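PDB 3FZ0: nucleoside hydrolase, putative from Trypanosoma brucei, which belongs to the nucleoside hydrolase family and binds a calcium ion in a site built largely from aspartate residues. Local coordinates for residues Q130-G135 with V285-A290; I164-S169 with V203-W208; E294-S299 with N338-V343. The protein carries 2 engineered substitutions. All blocks are in the same frame, centred on the assembly; numbering follows the deposited sequence.

After several earlier strands and helices, the chain reaches strand 127-133, whose end enters contact 1. It then runs through strand 162-165 to strand 203-206, and contact 2 closes this short parallel connection. Only at helix 282-291 does the chain return to cover strand 127-133 and complete contact 1, so contact 2 falls within that longer excursion. Contact 3 comes afterwards, in series, where strand 296-306 pairs with strand 337-343. All three contacts reach the same mixed sheet. Helix 282-291, which belongs to contact 1, also packs on contacts 2 and 3. Strands 203-206 and 337-343 are neighbours, joining contacts 2 and 3.

Contact 1. Residues Q130-G135 with V285-A290; sequences QLVALG and VAVLVA. With CA (calcium ion), chain G.
The flat amide of Gln130 turns its NE2 to Ala290 O, which lies close to the amide plane. OE1 is close to the same oxygen but, as an acceptor, makes no bond to it. The contact belongs to an alpha/beta fold in which helix 282-291 covers one face of the central sheet. NE2 of Gln130 donates to Ala290 O at 3.1 Å. Seen from the acceptor, the donor stands above the carbonyl plane, and the bond is moderately bent, with an N-H...O angle of 146°. The amide is held at both ends, since NE2 also donates to Pro160 O and OE1 pairs with Arg7 NH1. The axes of strand 130-133 and helix 285-290 run nearly antiparallel, 8.9 Å apart at their closest. Val132 points toward the helix and divides its branches between two residues. CG2 meets Ala290 CB at 3.7 Å, while CG1 reaches Val287 CG2 at 4.1 Å, the two valines crossing at about a right angle. Leu134 continues this apolar seam. Its CD2 reaches Ala286 CB at 4.0 Å and its CD1 touches Val287 CG2. Helix 17-27 closes over Val287 from elsewhere in the chain, through Ala22 and Ala26. The Leu134 carbonyl takes part in the calcium site with Asp14, Asp19 and Asp283. Three waters also bind the ion, and Leu134 O coordinates it at 2.3 Å.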
loop_
_atom_site.group_PDB
_atom_site.type_symbol
_atom_site.label_atom_id
_atom_site.label_comp_id
_atom_site.label_asym_id
_atom_site.label_seq_id
_atom_site.Cartn_x
_atom_site.Cartn_y
_atom_site.Cartn_z
ATOM N N GLN B 130 14.470 32.622 -2.446
ATOM C CA GLN B 130 13.472 31.649 -2.901
ATOM C C GLN B 130 14.164 30.390 -3.416
ATOM O O GLN B 130 15.273 30.457 -3.985
ATOM C CB GLN B 130 12.613 32.249 -4.020
ATOM C CG GLN B 130 11.762 33.401 -3.591
ATOM C CD GLN B 130 10.909 33.955 -4.707
ATOM O OE1 GLN B 130 11.390 34.692 -5.567
ATOM N NE2 GLN B 130 9.625 33.625 -4.691
ATOM N N LEU B 131 13.519 29.247 -3.193
ATOM C CA LEU B 131 14.024 27.990 -3.687
ATOM C C LEU B 131 13.022 27.574 -4.717
ATOM O O LEU B 131 11.832 27.522 -4.423
ATOM C CB LEU B 131 14.090 26.955 -2.566
ATOM C CG LEU B 131 14.887 25.641 -2.728
ATOM C CD1 LEU B 131 14.803 24.861 -1.452
ATOM C CD2 LEU B 131 14.390 24.773 -3.841
ATOM N N VAL B 132 13.484 27.330 -5.940
ATOM C CA VAL B 132 12.632 26.789 -6.977
ATOM C C VAL B 132 13.156 25.410 -7.339
ATOM O O VAL B 132 14.318 25.281 -7.685
ATOM C CB VAL B 132 12.677 27.677 -8.206
ATOM C CG1 VAL B 132 11.651 27.171 -9.278
ATOM C CG2 VAL B 132 12.418 29.116 -7.779
ATOM N N ALA B 133 12.316 24.391 -7.260
ATOM C CA ALA B 133 12.740 23.007 -7.442
ATOM C C ALA B 133 12.184 22.508 -8.747
ATOM O O ALA B 133 10.954 22.474 -8.929
ATOM C CB ALA B 133 12.194 22.117 -6.291
ATOM N N LEU B 134 13.065 22.080 -9.646
ATOM C CA LEU B 134 12.652 21.673 -10.981
ATOM C C LEU B 134 12.879 20.198 -11.264
ATOM O O LEU B 134 12.877 19.771 -12.435
ATOM C CB LEU B 134 13.382 22.513 -12.024
ATOM C CG LEU B 134 13.340 24.033 -11.839
ATOM C CD1 LEU B 134 14.165 24.746 -12.910
ATOM C CD2 LEU B 134 11.889 24.550 -11.820
ATOM N N GLY B 135 13.085 19.411 -10.225
ATOM C CA GLY B 135 13.267 17.981 -10.411
ATOM C C GLY B 135 12.699 17.201 -9.248
ATOM O O GLY B 135 11.859 17.720 -8.490
ATOM N N VAL B 285 7.632 27.504 -16.581
ATOM C CA VAL B 285 6.403 28.024 -15.985
ATOM C C VAL B 285 6.586 28.187 -14.459
ATOM O O VAL B 285 6.156 29.178 -13.844
ATOM C CB VAL B 285 5.153 27.144 -16.373
ATOM C CG1 VAL B 285 3.855 27.659 -15.737
ATOM C CG2 VAL B 285 4.960 27.090 -17.874
ATOM N N ALA B 286 7.250 27.222 -13.840
ATOM C CA ALA B 286 7.487 27.271 -12.407
ATOM C C ALA B 286 8.391 28.463 -12.049
ATOM O O ALA B 286 8.075 29.230 -11.128
ATOM C CB ALA B 286 8.100 25.940 -11.922
ATOM N N VAL B 287 9.520 28.617 -12.753
ATOM C CA VAL B 287 10.377 29.805 -12.556
ATOM C C VAL B 287 9.582 31.116 -12.728
ATOM O O VAL B 287 9.736 32.034 -11.921
ATOM C CB VAL B 287 11.680 29.803 -13.445
ATOM C CG1 VAL B 287 12.419 31.110 -13.335
ATOM C CG2 VAL B 287 12.606 28.644 -13.010
ATOM N N LEU B 288 8.712 31.189 -13.731
ATOM C CA LEU B 288 7.877 32.372 -13.895
ATOM C C LEU B 288 6.978 32.637 -12.675
ATOM O O LEU B 288 6.831 33.794 -12.221
ATOM C CB LEU B 288 7.032 32.256 -15.157
ATOM C CG LEU B 288 6.146 33.461 -15.452
ATOM C CD1 LEU B 288 6.994 34.550 -16.018
ATOM C CD2 LEU B 288 5.086 33.035 -16.434
ATOM N N VAL B 289 6.382 31.575 -12.137
ATOM C CA VAL B 289 5.514 31.715 -10.976
ATOM C C VAL B 289 6.301 32.283 -9.797
ATOM O O VAL B 289 5.796 33.131 -9.081
ATOM C CB VAL B 289 4.792 30.399 -10.635
ATOM C CG1 VAL B 289 4.174 30.433 -9.235
ATOM C CG2 VAL B 289 3.710 30.126 -11.671
ATOM N N ALA B 290 7.533 31.809 -9.613
ATOM C CA ALA B 290 8.378 32.232 -8.497
ATOM C C ALA B 290 8.726 33.688 -8.559
ATOM O O ALA B 290 8.732 34.371 -7.554
ATOM C CB ALA B 290 9.661 31.437 -8.471
HETATM CA CA CA G . 13.228 19.247 -14.630
HETATM O O HOH W 1 10.957 19.154 -14.298
HETATM O O HOH W 2 12.576 16.670 -14.158
HETATM O O HOH W 3 12.506 18.516 -16.852
#

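Contact 2. Residues I164-S169 with V203-W208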
loop_
_atom_site.group_PDB
_atom_site.type_symbol
_atom_site.label_atom_id
_atom_site.label_comp_id
_atom_site.label_asym_id
_atom_site.label_seq_id
_atom_site.Cartn_x
_atom_site.Cartn_y
_atom_site.Cartn_z
ATOM N N ILE B 164 7.668 24.701 -6.575
ATOM C CA ILE B 164 8.100 23.390 -7.105
ATOM C C ILE B 164 7.406 23.010 -8.415
ATOM O O ILE B 164 6.183 23.197 -8.579
ATOM C CB ILE B 164 7.936 22.268 -6.036
ATOM C CG1 ILE B 164 6.455 22.031 -5.671
ATOM C CG2 ILE B 164 8.780 22.603 -4.802
ATOM C CD1 ILE B 164 6.219 20.846 -4.742
ATOM N N MET B 165 8.169 22.503 -9.375
ATOM C CA MET B 165 7.496 21.904 -10.549
ATOM C C MET B 165 7.296 20.430 -10.235
ATOM O O MET B 165 8.239 19.655 -10.236
ATOM C CB MET B 165 8.260 22.119 -11.874
ATOM C CG MET B 165 7.397 21.826 -13.073
ATOM S SD MET B 165 7.086 20.059 -13.277
ATOM C CE MET B 165 5.335 20.024 -13.655
ATOM N N ASN B 166 6.049 20.071 -9.967
ATOM C CA ASN B 166 5.716 18.826 -9.246
ATOM C C ASN B 166 4.213 18.478 -9.282
ATOM O O ASN B 166 3.353 19.368 -9.171
ATOM C CB ASN B 166 6.220 18.919 -7.795
ATOM C CG ASN B 166 6.136 17.574 -7.043
ATOM O OD1 ASN B 166 5.069 17.182 -6.549
ATOM N ND2 ASN B 166 7.270 16.889 -6.925
ATOM N N GLY B 167 3.906 17.200 -9.458
ATOM C CA GLY B 167 2.557 16.718 -9.299
ATOM C C GLY B 167 1.534 17.086 -10.348
ATOM O O GLY B 167 1.861 17.586 -11.439
ATOM N N THR B 168 0.277 16.780 -10.038
ATOM C CA THR B 168 -0.837 17.049 -10.938
ATOM C C THR B 168 -1.940 17.790 -10.156
ATOM O O THR B 168 -1.922 17.825 -8.898
ATOM C CB THR B 168 -1.429 15.740 -11.479
ATOM O OG1 THR B 168 -2.211 15.132 -10.438
ATOM C CG2 THR B 168 -0.326 14.784 -11.932
ATOM N N SER B 169 -2.878 18.388 -10.881
ATOM C CA SER B 169 -4.062 18.920 -10.256
ATOM C C SER B 169 -5.297 18.095 -10.595
ATOM O O SER B 169 -6.364 18.334 -10.067
ATOM C CB SER B 169 -4.278 20.386 -10.616
ATOM O OG SER B 169 -4.324 20.550 -12.004
ATOM N N VAL B 203 3.699 26.076 0.177
ATOM C CA VAL B 203 4.380 25.583 -1.029
ATOM C C VAL B 203 3.501 25.923 -2.235
ATOM O O VAL B 203 2.286 25.695 -2.186
ATOM C CB VAL B 203 4.551 24.036 -0.951
ATOM C CG1 VAL B 203 5.228 23.472 -2.220
ATOM C CG2 VAL B 203 5.286 23.608 0.335
ATOM N N GLN B 204 4.086 26.487 -3.292
ATOM C CA GLN B 204 3.373 26.700 -4.564
ATOM C C GLN B 204 3.590 25.511 -5.485
ATOM O O GLN B 204 4.733 25.204 -5.873
ATOM C CB GLN B 204 3.847 27.976 -5.260
ATOM C CG GLN B 204 3.865 29.202 -4.348
ATOM C CD GLN B 204 2.490 29.626 -3.908
ATOM O OE1 GLN B 204 1.657 29.976 -4.741
ATOM N NE2 GLN B 204 2.227 29.585 -2.590
ATOM N N LEU B 205 2.501 24.830 -5.830
ATOM C CA LEU B 205 2.597 23.607 -6.626
ATOM C C LEU B 205 2.365 23.909 -8.098
ATOM O O LEU B 205 1.219 24.023 -8.559
ATOM C CB LEU B 205 1.619 22.536 -6.112
ATOM C CG LEU B 205 1.688 21.127 -6.716
ATOM C CD1 LEU B 205 2.780 20.184 -6.129
ATOM C CD2 LEU B 205 0.286 20.456 -6.637
ATOM N N VAL B 206 3.444 24.045 -8.851
ATOM C CA VAL B 206 3.314 24.231 -10.290
ATOM C C VAL B 206 3.235 22.839 -10.943
ATOM O O VAL B 206 4.257 22.168 -11.206
ATOM C CB VAL B 206 4.409 25.135 -10.828
ATOM C CG1 VAL B 206 4.207 25.420 -12.347
ATOM C CG2 VAL B 206 4.444 26.452 -9.980
ATOM N N ASN B 207 1.993 22.412 -11.161
ATOM C CA ASN B 207 1.694 21.043 -11.554
ATOM C C ASN B 207 1.653 20.908 -13.058
ATOM O O ASN B 207 1.611 21.908 -13.791
ATOM C CB ASN B 207 0.351 20.591 -10.961
ATOM C CG ASN B 207 -0.746 21.600 -11.195
ATOM O OD1 ASN B 207 -1.388 21.616 -12.244
ATOM N ND2 ASN B 207 -0.936 22.493 -10.233
ATOM N N TRP B 208 1.616 19.657 -13.502
ATOM C CA TRP B 208 1.612 19.315 -14.917
ATOM C C TRP B 208 0.518 20.027 -15.739
ATOM O O TRP B 208 0.831 20.672 -16.758
ATOM C CB TRP B 208 1.514 17.791 -15.064
ATOM C CG TRP B 208 1.302 17.274 -16.466
ATOM C CD1 TRP B 208 0.213 16.579 -16.914
ATOM C CD2 TRP B 208 2.202 17.372 -17.576
ATOM N NE1 TRP B 208 0.381 16.240 -18.208
ATOM C CE2 TRP B 208 1.588 16.706 -18.658
ATOM C CE3 TRP B 208 3.458 17.971 -17.771
ATOM C CZ2 TRP B 208 2.184 16.632 -19.957
ATOM C CZ3 TRP B 208 4.067 17.883 -19.054
ATOM C CH2 TRP B 208 3.423 17.224 -20.125
#
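This is a parallel strand pairing in the buried middle of the central sheet, extended by a turn that reaches the start of a helix. Strand 162-165 runs beside strand 203-206, with Ile164 opposite Leu205 and Met165 opposite Val206. Ile164 is bonded through both main-chain polar atoms. Its N donates to Gln204 O at 3.1 Å in a nearly straight bond of 177°, and its O accepts from Val206 N at 2.9 Å. Asn166 N then donates to Val206 O from above the carbonyl plane. On the face carrying Ile164 and Leu205, Ile164 CD1 touches both Leu205 CD1 and Val203 CG1, 3.8 Å from each. Its CG1 takes the crowded position between backbone N and carbonyl carbon (chi1 65°). On the face carrying Met165 and Val206, the methionine chain bends twice and lays CE 3.4 Å from Val206 O; Ala286 of helix 282-291 covers both residues. The two strands with the helices between them form a beta-alpha-beta unit of the alpha/beta fold. Beyond the strands, Trp208 N donates to Gly167 O at 2.9 Å. Asn207 is the N-cap of helix 208-212, and its OD1 takes the N-H of Val210. The same OD1 also accepts from Ser169 OG at 3.1 Å, the hydroxyl standing well above the amide carbonyl plane. Asn207 ND2 donates to Ile340 O on the next strand, and Trp208 NE1 hydrogen-bonds to Tyr322 OH of the second subunit.

Contact 3. Residues E294-S299 with N338-V343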
loop_
_atom_site.group_PDB
_atom_site.type_symbol
_atom_site.label_atom_id
_atom_site.label_comp_id
_atom_site.label_asym_id
_atom_site.label_seq_id
_atom_site.Cartn_x
_atom_site.Cartn_y
_atom_site.Cartn_z
ATOM N N GLU B 294 2.346 37.726 -10.132
ATOM C CA GLU B 294 1.181 38.276 -10.818
ATOM C C GLU B 294 0.800 37.444 -12.048
ATOM O O GLU B 294 -0.284 37.611 -12.598
ATOM C CB GLU B 294 1.400 39.759 -11.195
ATOM C CG GLU B 294 2.541 40.016 -12.234
ATOM C CD GLU B 294 3.965 40.233 -11.612
ATOM O OE1 GLU B 294 4.248 39.730 -10.497
ATOM O OE2 GLU B 294 4.809 40.917 -12.261
ATOM N N SER B 295 1.685 36.532 -12.452
ATOM C CA SER B 295 1.394 35.585 -13.537
ATOM C C SER B 295 0.414 34.482 -13.136
ATOM O O SER B 295 -0.079 33.776 -14.005
ATOM C CB SER B 295 2.671 34.936 -14.065
ATOM O OG SER B 295 3.124 33.944 -13.157
ATOM N N VAL B 296 0.171 34.325 -11.833
ATOM C CA VAL B 296 -0.782 33.350 -11.350
ATOM C C VAL B 296 -2.158 33.986 -11.491
ATOM O O VAL B 296 -2.497 34.883 -10.761
ATOM C CB VAL B 296 -0.479 32.924 -9.867
ATOM C CG1 VAL B 296 -1.610 32.079 -9.261
ATOM C CG2 VAL B 296 0.863 32.204 -9.759
ATOM N N LEU B 297 -2.939 33.527 -12.450
ATOM C CA LEU B 297 -4.297 34.042 -12.654
ATOM C C LEU B 297 -5.326 33.355 -11.752
ATOM O O LEU B 297 -6.334 33.958 -11.388
ATOM C CB LEU B 297 -4.718 33.947 -14.130
ATOM C CG LEU B 297 -3.992 34.885 -15.123
ATOM C CD1 LEU B 297 -4.504 34.717 -16.583
ATOM C CD2 LEU B 297 -3.981 36.410 -14.663
ATOM N N ASP B 298 -5.061 32.098 -11.397
ATOM C CA ASP B 298 -5.986 31.306 -10.597
ATOM C C ASP B 298 -5.234 30.249 -9.820
ATOM O O ASP B 298 -4.265 29.656 -10.332
ATOM C CB ASP B 298 -7.043 30.643 -11.485
ATOM C CG ASP B 298 -8.362 30.430 -10.772
ATOM O OD1 ASP B 298 -8.453 30.578 -9.515
ATOM O OD2 ASP B 298 -9.330 30.087 -11.475
ATOM N N SER B 299 -5.670 30.031 -8.578
ATOM C CA SER B 299 -5.122 28.975 -7.731
ATOM C C SER B 299 -6.087 28.572 -6.612
ATOM O O SER B 299 -7.127 29.199 -6.398
ATOM C CB SER B 299 -3.755 29.375 -7.170
ATOM O OG SER B 299 -3.841 30.502 -6.348
ATOM N N ASN B 338 -0.550 25.776 -2.178
ATOM C CA ASN B 338 -1.294 26.557 -3.161
ATOM C C ASN B 338 -1.186 25.884 -4.521
ATOM O O ASN B 338 -0.122 25.857 -5.123
ATOM C CB ASN B 338 -0.784 27.994 -3.212
ATOM C CG ASN B 338 -1.743 28.951 -3.938
ATOM O OD1 ASN B 338 -2.967 28.790 -3.893
ATOM N ND2 ASN B 338 -1.175 29.957 -4.607
ATOM N N VAL B 339 -2.284 25.288 -4.963
ATOM C CA VAL B 339 -2.329 24.543 -6.222
ATOM C C VAL B 339 -2.587 25.574 -7.308
ATOM O O VAL B 339 -3.669 26.167 -7.327
ATOM C CB VAL B 339 -3.452 23.457 -6.195
ATOM C CG1 VAL B 339 -3.529 22.724 -7.509
ATOM C CG2 VAL B 339 -3.194 22.486 -5.028
ATOM N N ILE B 340 -1.585 25.819 -8.162
ATOM C CA ILE B 340 -1.700 26.799 -9.238
ATOM C C ILE B 340 -2.543 26.189 -10.378
ATOM O O ILE B 340 -2.192 25.122 -10.894
ATOM C CB ILE B 340 -0.309 27.193 -9.793
ATOM C CG1 ILE B 340 0.709 27.487 -8.662
ATOM C CG2 ILE B 340 -0.436 28.323 -10.799
ATOM C CD1 ILE B 340 0.359 28.643 -7.719
ATOM N N THR B 341 -3.627 26.860 -10.785
ATOM C CA THR B 341 -4.533 26.280 -11.783
ATOM C C THR B 341 -4.611 27.041 -13.097
ATOM O O THR B 341 -5.047 26.478 -14.094
ATOM C CB THR B 341 -5.950 26.018 -11.242
ATOM O OG1 THR B 341 -6.519 27.244 -10.793
ATOM C CG2 THR B 341 -5.918 24.985 -10.055
ATOM N N LYS B 342 -4.205 28.310 -13.083
ATOM C CA LYS B 342 -4.004 29.093 -14.296
ATOM C C LYS B 342 -2.850 30.099 -14.228
ATOM O O LYS B 342 -2.775 30.913 -13.303
ATOM C CB LYS B 342 -5.275 29.815 -14.754
ATOM C CG LYS B 342 -5.083 30.330 -16.176
ATOM C CD LYS B 342 -6.355 30.635 -16.866
ATOM C CE LYS B 342 -6.105 31.148 -18.332
ATOM N NZ LYS B 342 -5.669 30.061 -19.281
ATOM N N VAL B 343 -1.983 30.024 -15.235
ATOM C CA VAL B 343 -0.884 30.953 -15.443
ATOM C C VAL B 343 -1.117 31.809 -16.681
ATOM O O VAL B 343 -1.633 31.327 -17.700
ATOM C CB VAL B 343 0.462 30.217 -15.531
ATOM C CG1 VAL B 343 1.574 31.117 -16.062
ATOM C CG2 VAL B 343 0.853 29.697 -14.130
HETATM O O HOH W 4 -4.929 30.447 -3.827
#
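Asp298 O is gripped by two backbone N-H groups of the opposite strand, Thr341 N at 2.9 Å and Lys342 N at 3.1 Å. Both bonds are fairly straight, at 160° and 163°, and both donors stand above the carbonyl plane. A second oxygen is held likewise: Lys342 O accepts from Leu297 N at 2.8 Å and from Asp298 N at 3.2 Å. Of these two donors, Asp298 N lies on a lone pair in the carbonyl plane, while Leu297 N comes in from above it. The antiparallel strands 296-306 and 337-343 of the central sheet thus carry two classic beta bulges. In one, Leu297 and Asp298 both face Lys342; in the other, Thr341 and Lys342 both face Asp298. Val296 opposite Val343 and Ser299 opposite Ile340 are non-hydrogen-bonded pairs. On the face carrying Val296 and Ile340, Val296 CG2 meets Ile340 CD1 at 4.1 Å, the side chains crossing at about a right angle. Helix 282-291 packs over this face, with Val289 touching Val296 and Val343. At the Ser299 end of the pairing, Asn338 ND2 makes a weak bond to Ser299 OG, though its stronger partner is Gln204 OE1 on the neighbouring strand. One water links the pair, donating to Asn338 OD1 at 2.6 Å and lying 2.7 Å from Ser299 OG.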